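Local coordinates for protein membrane-bound protease PH1510 (PDB 6M4B) that cleaves substrate proteins, including a stomatin homolog, near hydrophobic or aromatic residues through its serine-protease domain, the part held in this chain, at residues Cys106-Gly111 against Lys124-Phe129. The protein carries 1 engineered substitution. Residues are numbered along the deposited sequence; the frame is centred on the assembly and turned at random.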
# COMPACT_ATOMS: atom_id res chain seq x y z
N CYS A 106 -0.19 4.12 -18.30
CA CYS A 106 0.61 3.33 -17.30
C CYS A 106 0.88 1.87 -17.70
O CYS A 106 1.09 1.02 -16.79
CB CYS A 106 -0.15 3.34 -15.95
SG CYS A 106 -0.72 4.96 -15.47
N ARG A 107 0.82 1.54 -18.98
CA ARG A 107 1.15 0.20 -19.43
C ARG A 107 2.53 -0.12 -18.87
O ARG A 107 3.48 0.60 -19.17
CB ARG A 107 1.16 0.03 -20.94
CG ARG A 107 1.13 -1.47 -21.28
CD ARG A 107 1.25 -1.73 -22.78
NE ARG A 107 0.21 -1.09 -23.61
CZ ARG A 107 -1.07 -1.44 -23.64
NH1 ARG A 107 -1.54 -2.40 -22.84
NH2 ARG A 107 -1.92 -0.81 -24.45
N PRO A 108 2.64 -1.14 -17.99
CA PRO A 108 3.96 -1.43 -17.39
C PRO A 108 4.85 -2.10 -18.43
O PRO A 108 4.46 -3.12 -19.04
CB PRO A 108 3.65 -2.34 -16.19
CG PRO A 108 2.29 -2.88 -16.45
CD PRO A 108 1.60 -2.08 -17.52
N ILE A 109 5.98 -1.47 -18.68
CA ILE A 109 6.96 -1.92 -19.65
C ILE A 109 8.37 -2.02 -19.02
O ILE A 109 8.70 -1.29 -18.10
CB ILE A 109 7.02 -0.98 -20.86
CG1 ILE A 109 7.67 0.38 -20.50
CG2 ILE A 109 5.63 -0.89 -21.49
CD1 ILE A 109 7.77 1.37 -21.65
N LEU A 110 9.17 -2.95 -19.50
CA LEU A 110 10.50 -3.23 -18.90
C LEU A 110 11.59 -2.37 -19.55
O LEU A 110 12.56 -2.01 -18.92
CB LEU A 110 10.80 -4.74 -19.00
CG LEU A 110 9.79 -5.74 -18.43
CD1 LEU A 110 10.36 -7.18 -18.40
CD2 LEU A 110 9.38 -5.32 -17.03
N GLY A 111 11.41 -2.05 -20.84
CA GLY A 111 12.37 -1.30 -21.63
C GLY A 111 12.24 -1.74 -23.09
O GLY A 111 11.19 -2.23 -23.51
N LYS A 124 1.52 -11.59 -15.03
CA LYS A 124 1.31 -11.58 -13.59
C LYS A 124 1.70 -10.26 -12.95
O LYS A 124 1.02 -9.76 -12.06
CB LYS A 124 2.07 -12.71 -12.90
CG LYS A 124 1.29 -14.00 -13.05
CD LYS A 124 1.71 -15.24 -12.29
CE LYS A 124 2.57 -14.97 -11.10
NZ LYS A 124 2.88 -16.24 -10.44
N ILE A 125 2.84 -9.74 -13.37
CA ILE A 125 3.27 -8.44 -12.90
C ILE A 125 2.26 -7.36 -13.34
O ILE A 125 1.94 -6.49 -12.58
CB ILE A 125 4.73 -8.14 -13.34
CG1 ILE A 125 5.67 -9.02 -12.54
CG2 ILE A 125 5.11 -6.69 -13.09
CD1 ILE A 125 5.76 -8.65 -11.06
N THR A 126 1.71 -7.50 -14.53
CA THR A 126 0.76 -6.56 -15.04
C THR A 126 -0.47 -6.62 -14.13
O THR A 126 -0.99 -5.59 -13.74
CB THR A 126 0.41 -6.83 -16.51
OG1 THR A 126 1.60 -6.73 -17.30
CG2 THR A 126 -0.65 -5.84 -17.05
N ASN A 127 -0.93 -7.82 -13.82
CA ASN A 127 -2.13 -7.96 -13.00
C ASN A 127 -1.92 -7.42 -11.61
O ASN A 127 -2.85 -6.93 -11.02
CB ASN A 127 -2.65 -9.39 -12.94
CG ASN A 127 -3.24 -9.87 -14.27
OD1 ASN A 127 -3.73 -9.10 -15.08
ND2 ASN A 127 -3.15 -11.16 -14.50
N TYR A 128 -0.72 -7.57 -11.10
CA TYR A 128 -0.35 -7.01 -9.84
C TYR A 128 -0.55 -5.46 -9.82
O TYR A 128 -1.12 -4.91 -8.88
CB TYR A 128 1.08 -7.39 -9.52
CG TYR A 128 1.58 -6.77 -8.27
CD1 TYR A 128 2.14 -5.48 -8.30
CD2 TYR A 128 1.50 -7.42 -7.08
CE1 TYR A 128 2.55 -4.88 -7.14
CE2 TYR A 128 1.93 -6.82 -5.88
CZ TYR A 128 2.44 -5.55 -5.92
OH TYR A 128 2.93 -4.98 -4.78
N PHE A 129 -0.09 -4.81 -10.88
CA PHE A 129 -0.22 -3.39 -11.04
C PHE A 129 -1.64 -2.95 -11.25
O PHE A 129 -2.05 -1.94 -10.67
CB PHE A 129 0.73 -2.83 -12.13
CG PHE A 129 2.11 -2.61 -11.61
CD1 PHE A 129 2.34 -1.60 -10.67
CD2 PHE A 129 3.15 -3.50 -11.89
CE1 PHE A 129 3.60 -1.44 -10.09
CE2 PHE A 129 4.40 -3.34 -11.31
CZ PHE A 129 4.63 -2.31 -10.42
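Pro-108 turns its ring toward the helix at Thr-126 and Phe-129, three residues apart on one side of the helix, and is the one residue of 106-111 that touches 124-129 in this small surface contact. Its CG reaches Thr-126 OG1 at 4.0 Å, a van der Waals approach of carbon to hydroxyl, with the two side chains crossing at about a right angle. Pro-108 CA and Thr-126 CA stand 6.5 Å apart. Thr-126 sets OG1 beside its backbone N and CG2 anti to it (chi1 -60°), which brings the hydroxyl back along the helix to hydrogen-bond the carbonyl O of Pro-122; the same oxygen is the one facing Pro-108 CG. This bond to the preceding turn should fix the rotation of the side chain.

Next to it, Pro-108 CB lies 4.5 Å from Phe-129 CD2, a loose apolar touch that meets the ring obliquely. The phenylalanine ring is steadied from its own helix: Tyr-128 CD1 sits over the centre of one face, 4.2 Å above the plane, and Ile-125 CG2 lies in plane at its edge. No hydrogen bond joins the two segments.

Pro-108 is itself a substrate-binding residue, about 8 Å between side chains from the engineered Ala-83 at the nucleophile position, and Phe-129 touches another, Ala-53, so the contact forms part of the substrate site of this ClpP/crotonase-clan domain. Lys-124, the catalytic proton donor/acceptor, makes a cation-pi contact with Tyr-195 of the second subunit. Within the chain, Ile-151 of helix 144-152 packs on Pro-108, Thr-126 and Phe-129 alike, Tyr-87 of helix 84-90 and Met-57 of helix 53-64 also touch Phe-129, and the antiparallel hairpin of strands 109-112 and 118-120 leads from the proline into helix 123-139.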